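Local coordinates for protein endonuclease V isoform X2 (Ciona intestinalis, PDB 6OZI) that is an inosine-specific endonuclease that probably cuts nucleic acid, chiefly RNA, on the 3' side of inosine with the help of metal ions, at residues Q67-T72 with K102-N107; Q96-L101 with Q111-D116. The protein carries 1 engineered substitution. All coordinates share one frame; numbering follows the deposited sequence. Where two conformers were deposited one is given.

Contact 1 (Q67-T72 with K102-N107). With K (potassium ion), chain E.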
loop_
_atom_site.group_PDB
_atom_site.type_symbol
_atom_site.label_atom_id
_atom_site.label_comp_id
_atom_site.label_asym_id
_atom_site.label_seq_id
_atom_site.Cartn_x
_atom_site.Cartn_y
_atom_site.Cartn_z
ATOM N N GLN A 67 -15.450 16.110 2.722
ATOM C CA GLN A 67 -16.395 15.005 2.714
ATOM C C GLN A 67 -17.575 15.337 3.625
ATOM O O GLN A 67 -17.389 15.667 4.804
ATOM C CB GLN A 67 -15.712 13.719 3.172
ATOM C CG GLN A 67 -16.560 12.470 3.000
ATOM C CD GLN A 67 -15.857 11.233 3.526
ATOM O OE1 GLN A 67 -14.825 10.818 2.994
ATOM N NE2 GLN A 67 -16.409 10.642 4.584
ATOM N N VAL A 68 -18.783 15.296 3.068
ATOM C CA VAL A 68 -19.999 15.519 3.843
ATOM C C VAL A 68 -20.901 14.297 3.877
ATOM O O VAL A 68 -21.844 14.272 4.683
ATOM C CB VAL A 68 -20.791 16.742 3.328
ATOM C CG1 VAL A 68 -20.007 18.028 3.553
ATOM C CG2 VAL A 68 -21.124 16.578 1.854
ATOM N N TYR A 69 -20.652 13.287 3.043
ATOM C CA TYR A 69 -21.452 12.069 3.085
ATOM C C TYR A 69 -20.582 10.875 2.725
ATOM O O TYR A 69 -19.731 10.963 1.841
ATOM C CB TYR A 69 -22.645 12.154 2.126
ATOM C CG TYR A 69 -23.494 10.891 2.028
ATOM C CD1 TYR A 69 -23.184 9.882 1.114
ATOM C CD2 TYR A 69 -24.622 10.725 2.824
ATOM C CE1 TYR A 69 -23.963 8.744 1.008
ATOM C CE2 TYR A 69 -25.402 9.590 2.726
ATOM C CZ TYR A 69 -25.070 8.604 1.816
ATOM O OH TYR A 69 -25.858 7.480 1.722
ATOM N N MET A 70 -20.803 9.760 3.413
ATOM C CA MET A 70 -20.138 8.510 3.072
ATOM C C MET A 70 -21.037 7.351 3.473
ATOM O O MET A 70 -21.692 7.398 4.518
ATOM C CB MET A 70 -18.773 8.385 3.762
ATOM C CG MET A 70 -17.960 7.160 3.334
ATOM S SD MET A 70 -18.326 5.671 4.297
ATOM C CE MET A 70 -17.284 5.945 5.732
ATOM N N ASN A 71 -21.075 6.321 2.630
ATOM C CA ASN A 71 -21.748 5.082 2.991
ATOM C C ASN A 71 -21.090 3.927 2.248
ATOM O O ASN A 71 -20.701 4.073 1.085
ATOM C CB ASN A 71 -23.253 5.135 2.684
ATOM C CG ASN A 71 -23.978 3.865 3.107
ATOM O OD1 ASN A 71 -24.296 3.676 4.283
ATOM N ND2 ASN A 71 -24.244 2.989 2.147
ATOM N N THR A 72 -20.961 2.787 2.928
ATOM C CA THR A 72 -20.473 1.557 2.319
ATOM C C THR A 72 -21.529 0.474 2.483
ATOM O O THR A 72 -22.290 0.480 3.448
ATOM C CB THR A 72 -19.153 1.071 2.944
ATOM O OG1 THR A 72 -19.360 0.773 4.331
ATOM C CG2 THR A 72 -18.069 2.131 2.818
ATOM N N LYS A 102 -30.289 9.417 -1.814
ATOM C CA LYS A 102 -31.474 10.247 -2.017
ATOM C C LYS A 102 -32.463 10.114 -0.866
ATOM O O LYS A 102 -33.137 11.089 -0.518
ATOM C CB LYS A 102 -32.160 9.895 -3.340
ATOM C CG LYS A 102 -31.373 10.305 -4.583
ATOM C CD LYS A 102 -32.128 9.972 -5.874
ATOM C CE LYS A 102 -31.491 10.669 -7.069
ATOM N NZ LYS A 102 -32.119 10.321 -8.373
ATOM N N ALA A 103 -32.558 8.932 -0.249
ATOM C CA ALA A 103 -33.491 8.788 0.866
ATOM C C ALA A 103 -32.932 9.389 2.152
ATOM O O ALA A 103 -33.683 9.959 2.950
ATOM C CB ALA A 103 -33.838 7.313 1.083
ATOM N N LYS A 104 -31.620 9.283 2.358
ATOM C CA LYS A 104 -30.991 9.735 3.596
ATOM C C LYS A 104 -30.739 11.239 3.578
ATOM O O LYS A 104 -31.165 11.970 4.476
ATOM C CB LYS A 104 -29.668 8.986 3.804
ATOM C CG LYS A 104 -29.579 8.204 5.095
ATOM C CD LYS A 104 -28.143 7.790 5.395
ATOM C CE LYS A 104 -27.720 8.280 6.777
ATOM N NZ LYS A 104 -26.637 7.447 7.385
ATOM N N LYS A 105 -30.029 11.712 2.559
ATOM C CA LYS A 105 -29.612 13.109 2.462
ATOM C C LYS A 105 -29.954 13.630 1.072
ATOM O O LYS A 105 -29.060 13.919 0.267
ATOM C CB LYS A 105 -28.111 13.237 2.730
ATOM C CG LYS A 105 -27.667 12.848 4.143
ATOM C CD LYS A 105 -28.158 13.815 5.205
ATOM C CE LYS A 105 -27.891 13.261 6.591
ATOM N NZ LYS A 105 -28.179 14.255 7.656
ATOM N N PRO A 106 -31.243 13.788 0.762
ATOM C CA PRO A 106 -31.608 14.230 -0.593
ATOM C C PRO A 106 -31.048 15.592 -0.936
ATOM O O PRO A 106 -30.740 15.854 -2.106
ATOM C CB PRO A 106 -33.141 14.246 -0.557
ATOM C CG PRO A 106 -33.482 14.428 0.885
ATOM C CD PRO A 106 -32.413 13.694 1.653
ATOM N N ASN A 107 -30.895 16.463 0.058
ATOM C CA ASN A 107 -30.355 17.799 -0.150
ATOM C C ASN A 107 -28.840 17.816 -0.292
ATOM O O ASN A 107 -28.276 18.886 -0.534
ATOM C CB ASN A 107 -30.801 18.704 0.994
ATOM C CG ASN A 107 -32.312 18.873 1.032
ATOM O OD1 ASN A 107 -32.975 18.855 -0.006
ATOM N ND2 ASN A 107 -32.865 19.013 2.229
HETATM K K K E . -23.805 1.233 5.643
HETATM O O HOH W 1 -25.543 0.274 3.245
HETATM O O HOH W 2 -21.598 0.037 6.660
HETATM O O HOH W 3 -21.363 3.184 6.278
#

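Contact 2 (Q96-L101 with Q111-D116). With nucleotides of chain C.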
loop_
_atom_site.group_PDB
_atom_site.type_symbol
_atom_site.label_atom_id
_atom_site.label_comp_id
_atom_site.label_asym_id
_atom_site.label_seq_id
_atom_site.Cartn_x
_atom_site.Cartn_y
_atom_site.Cartn_z
ATOM N N GLN A 96 -28.225 1.280 -6.057
ATOM C CA GLN A 96 -28.586 1.108 -4.652
ATOM C C GLN A 96 -27.982 2.213 -3.783
ATOM O O GLN A 96 -28.678 2.812 -2.952
ATOM C CB GLN A 96 -28.169 -0.280 -4.166
ATOM C CG GLN A 96 -29.017 -1.403 -4.754
ATOM C CD GLN A 96 -30.513 -1.228 -4.476
ATOM O OE1 GLN A 96 -30.919 -0.770 -3.400
ATOM N NE2 GLN A 96 -31.338 -1.583 -5.458
ATOM N N GLU A 97 -26.673 2.474 -3.933
ATOM C CA GLU A 97 -26.060 3.557 -3.163
ATOM C C GLU A 97 -26.771 4.877 -3.423
ATOM O O GLU A 97 -27.048 5.635 -2.489
ATOM C CB GLU A 97 -24.569 3.690 -3.490
ATOM C CG GLU A 97 -23.675 2.552 -3.003
ATOM C CD GLU A 97 -23.465 2.555 -1.489
ATOM O OE1 GLU A 97 -23.957 3.473 -0.799
ATOM O OE2 GLU A 97 -22.806 1.627 -0.983
ATOM N N LEU A 98 -27.075 5.162 -4.692
ATOM C CA LEU A 98 -27.711 6.421 -5.059
ATOM C C LEU A 98 -29.080 6.544 -4.412
ATOM O O LEU A 98 -29.438 7.602 -3.884
ATOM C CB LEU A 98 -27.829 6.520 -6.579
ATOM C CG LEU A 98 -28.454 7.801 -7.129
ATOM C CD1 LEU A 98 -27.553 8.985 -6.816
ATOM C CD2 LEU A 98 -28.696 7.686 -8.627
ATOM N N GLN A 99 -29.878 5.473 -4.478
ATOM C CA GLN A 99 -31.194 5.489 -3.852
ATOM C C GLN A 99 -31.082 5.715 -2.347
ATOM O O GLN A 99 -31.883 6.454 -1.754
ATOM C CB GLN A 99 -31.921 4.182 -4.173
ATOM C CG GLN A 99 -33.027 3.803 -3.218
ATOM C CD GLN A 99 -33.832 2.605 -3.713
ATOM O OE1 GLN A 99 -33.273 1.567 -4.083
ATOM N NE2 GLN A 99 -35.154 2.732 -3.683
ATOM N N LEU A 100 -30.092 5.080 -1.710
ATOM C CA LEU A 100 -29.857 5.312 -0.287
ATOM C C LEU A 100 -29.499 6.772 -0.010
ATOM O O LEU A 100 -30.025 7.380 0.928
ATOM C CB LEU A 100 -28.756 4.378 0.206
ATOM C CG LEU A 100 -28.425 4.392 1.691
ATOM C CD1 LEU A 100 -29.674 4.227 2.517
ATOM C CD2 LEU A 100 -27.465 3.256 1.961
ATOM N N LEU A 101 -28.607 7.352 -0.815
ATOM C CA LEU A 101 -28.249 8.760 -0.642
ATOM C C LEU A 101 -29.473 9.658 -0.785
ATOM O O LEU A 101 -29.692 10.563 0.029
ATOM C CB LEU A 101 -27.169 9.149 -1.651
ATOM C CG LEU A 101 -26.860 10.637 -1.813
ATOM C CD1 LEU A 101 -26.286 11.232 -0.534
ATOM C CD2 LEU A 101 -25.902 10.851 -2.973
ATOM N N GLN A 111 -24.416 17.528 -7.893
ATOM C CA GLN A 111 -24.775 17.858 -9.265
ATOM C C GLN A 111 -24.048 16.983 -10.272
ATOM O O GLN A 111 -24.466 16.930 -11.431
ATOM C CB GLN A 111 -24.472 19.329 -9.571
ATOM C CG GLN A 111 -25.366 20.340 -8.864
ATOM C CD GLN A 111 -25.031 20.483 -7.390
ATOM O OE1 GLN A 111 -23.878 20.324 -6.978
ATOM N NE2 GLN A 111 -26.040 20.782 -6.586
ATOM N N VAL A 112 -22.986 16.292 -9.858
ATOM C CA VAL A 112 -22.188 15.467 -10.763
ATOM C C VAL A 112 -21.436 14.424 -9.943
ATOM O O VAL A 112 -21.004 14.693 -8.819
ATOM C CB VAL A 112 -21.220 16.341 -11.597
ATOM C CG1 VAL A 112 -20.280 17.123 -10.687
ATOM C CG2 VAL A 112 -20.423 15.481 -12.562
ATOM N N PHE A 113 -21.297 13.223 -10.511
ATOM C CA PHE A 113 -20.464 12.161 -9.964
ATOM C C PHE A 113 -19.197 11.963 -10.792
ATOM O O PHE A 113 -19.242 11.953 -12.027
ATOM C CB PHE A 113 -21.222 10.833 -9.921
ATOM C CG PHE A 113 -22.187 10.716 -8.786
ATOM C CD1 PHE A 113 -23.472 11.205 -8.902
ATOM C CD2 PHE A 113 -21.819 10.082 -7.609
ATOM C CE1 PHE A 113 -24.378 11.083 -7.863
ATOM C CE2 PHE A 113 -22.725 9.957 -6.556
ATOM C CZ PHE A 113 -24.006 10.462 -6.688
ATOM N N LEU A 114 -18.077 11.756 -10.108
ATOM C CA LEU A 114 -16.878 11.212 -10.736
ATOM C C LEU A 114 -16.890 9.697 -10.581
ATOM O O LEU A 114 -17.042 9.182 -9.469
ATOM C CB LEU A 114 -15.600 11.779 -10.111
ATOM C CG LEU A 114 -15.484 13.301 -10.017
ATOM C CD1 LEU A 114 -14.112 13.701 -9.480
ATOM C CD2 LEU A 114 -15.754 13.956 -11.367
ATOM N N LEU A 115 -16.761 8.989 -11.696
ATOM C CA LEU A 115 -16.778 7.536 -11.708
ATOM C C LEU A 115 -15.462 7.013 -12.272
ATOM O O LEU A 115 -14.900 7.598 -13.205
ATOM C CB LEU A 115 -17.963 7.018 -12.529
ATOM C CG LEU A 115 -19.329 7.386 -11.944
ATOM C CD1 LEU A 115 -20.455 6.949 -12.865
ATOM C CD2 LEU A 115 -19.492 6.774 -10.549
ATOM N N ASP A 116 -14.974 5.914 -11.697
ATOM C CA ASP A 116 -13.713 5.328 -12.133
ATOM C C ASP A 116 -13.865 4.706 -13.512
ATOM O O ASP A 116 -14.788 3.925 -13.754
ATOM C CB ASP A 116 -13.236 4.259 -11.149
ATOM C CG ASP A 116 -12.942 4.817 -9.777
ATOM O OD1 ASP A 116 -11.847 5.395 -9.609
ATOM O OD2 ASP A 116 -13.788 4.667 -8.869
ATOM P P A C 6 -8.700 2.319 -14.322
ATOM O OP1 A C 6 -8.808 3.648 -13.669
ATOM O OP2 A C 6 -7.405 1.590 -14.322
ATOM O "O5'" A C 6 -9.808 1.391 -13.654
ATOM C "C5'" A C 6 -11.116 1.883 -13.399
ATOM C "C4'" A C 6 -11.933 0.859 -12.661
ATOM O "O4'" A C 6 -12.044 -0.333 -13.476
ATOM C "C3'" A C 6 -11.319 0.370 -11.363
ATOM O "O3'" A C 6 -11.634 1.215 -10.275
ATOM C "C2'" A C 6 -11.873 -1.042 -11.220
ATOM O "O2'" A C 6 -13.192 -1.017 -10.696
ATOM C "C1'" A C 6 -11.954 -1.485 -12.672
ATOM N N9 A C 6 -10.798 -2.276 -13.132
ATOM C C8 A C 6 -9.885 -1.920 -14.098
ATOM N N7 A C 6 -8.992 -2.844 -14.350
ATOM C C5 A C 6 -9.351 -3.886 -13.506
ATOM C C6 A C 6 -8.807 -5.167 -13.295
ATOM N N6 A C 6 -7.734 -5.638 -13.943
ATOM N N1 A C 6 -9.413 -5.964 -12.384
ATOM C C2 A C 6 -10.485 -5.499 -11.731
ATOM N N3 A C 6 -11.089 -4.318 -11.846
ATOM C C4 A C 6 -10.469 -3.554 -12.761
ATOM P P DT C 7 -10.592 1.375 -9.072
ATOM O OP1 DT C 7 -11.187 2.297 -8.088
ATOM O OP2 DT C 7 -9.272 1.699 -9.656
ATOM O "O5'" DT C 7 -10.502 -0.098 -8.454
ATOM C "C5'" DT C 7 -11.602 -0.669 -7.751
ATOM C "C4'" DT C 7 -11.249 -2.069 -7.289
ATOM O "O4'" DT C 7 -10.680 -2.807 -8.410
ATOM C "C3'" DT C 7 -10.201 -2.121 -6.168
ATOM O "O3'" DT C 7 -10.479 -3.179 -5.284
ATOM C "C2'" DT C 7 -8.910 -2.370 -6.928
ATOM C "C1'" DT C 7 -9.393 -3.269 -8.061
ATOM N N1 DT C 7 -8.491 -3.217 -9.242
ATOM C C2 DT C 7 -7.817 -4.359 -9.609
ATOM O O2 DT C 7 -7.965 -5.427 -9.046
ATOM N N3 DT C 7 -6.980 -4.212 -10.682
ATOM C C4 DT C 7 -6.732 -3.052 -11.398
ATOM O O4 DT C 7 -5.951 -3.019 -12.345
ATOM C C5 DT C 7 -7.456 -1.881 -10.951
ATOM C C7 DT C 7 -7.269 -0.566 -11.657
ATOM C C6 DT C 7 -8.286 -2.016 -9.897
#

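Contact 1 (Q67-T72 with K102-N107)
Lys-104 and Lys-105 meet the ring of Tyr-69 where helix 86-104 gives way to a turn. Lys-104 comes first along the chain. Its CD lies at the edge of the ring, near the ring plane, 4.2 Å from Tyr-69 CE2. This approach is uncertain in detail, because Lys-104 was modelled in two conformers. Lys-105 is the first residue to leave the helical backbone. Its CG comes within 3.9 Å of Tyr-69 CD2, and the lysine chain slants past the ring. The chain of Lys-105 turns about CB-CG (chi2 -68°), which leads its amine away from the strand. Only aliphatic carbons of the two lysines touch the tyrosine.

Tyr-69 is buried and belongs to the strand. Its CG stands anti to the backbone N (chi1 176°), and the side chain starts out toward the helix end. Leu-100 and Leu-101 of the same helix also touch it. Val-68 and Tyr-69 both face Val-59 on strand 52-61, which makes a classic beta bulge.

Further along the strand lies a potassium site. Asn-71 OD1 binds the ion at 2.8 Å, and Thr-72 O binds it at 2.8 Å. Three waters are also ligands, though water 1 at 3.1 Å and water 3 at 3.2 Å are long. Asn-71 ND2 donates to water 1 at 3.2 Å and hydrogen-bonds Glu-97 OE1 of the helix, which holds the amide in place. The whole arrangement is a helix end laid over the outermost strand of a mixed sheet, in keeping with the RNase H-like fold of endonuclease V.

Contact 2 (Q96-L101 with Q111-D116)
Phe-113 points its ring from strand 112-116 at Leu-98 and Leu-101 of helix 86-104, and the far end of the ring does the touching. Leu-98 CD1 sits 3.8 Å from Phe-113 CZ and is almost as near to CE1. It approaches obliquely. Leu-101 meets the ring differently. Leu-101 and Phe-113 reach toward each other head on, and Leu-101 CD2 lies at the ring edge, near the plane, 4.2 Å from Phe-113 CZ. One ring carbon thus meets a methyl of each leucine. The leucines are one helical turn apart. Both hold CG anti to the backbone N (chi1 -179° in Leu-98), which carries their methyls out toward the sheet. Met-57 of strand 52-61 touches Leu-101 and Phe-113 and closes the core beside them.

Backbone bonds to Arg-139 and Ile-141 hold Phe-113 in the sheet, while Leu-114 bonds Gly-39 of strand 37-45. The strand leads on to Asp-116 and the bound nucleic acid of chain C. Asp-116 CB lies 3.5 Å from O3' of A6. OP1 of DT7 stands over the face of the Asp-116 carboxylate, 3.5 Å from CG and about as far from both oxygens. Asp-42 is close by, and Lys-145 forms a weak, long ion pair with Asp-116. An alanine here would probably leave the phosphate without the carboxylate beneath it and Asp-42 without its acidic neighbour.

The contact itself is wholly apolar and buried. Its chemistry implies that helix and strand are held by hydrophobic packing, while the acidic group that meets the nucleic acid sits at the strand end. Paired aspartates beside a phosphate are consistent with the metal-dependent centre of RNase H-like nucleases.

From the N terminus, strand 67-76 comes first and opens contact 1. The chain then enters helix 86-104, where residues 96-101 open contact 2. Residues 102-107 close the loop of contact 1 at the end of that helix. Strand 112-116 closes contact 2 soon afterwards. The segments alternate, so the two loops cross. Helix 86-104 serves both contacts, and both reach the same mixed sheet. Contact 1 ties the helix end to an outermost strand, and contact 2 ties the preceding turns to a central strand. The centres lie about 9 Å apart. The two contacts touch where the strand of the potassium site meets the helix.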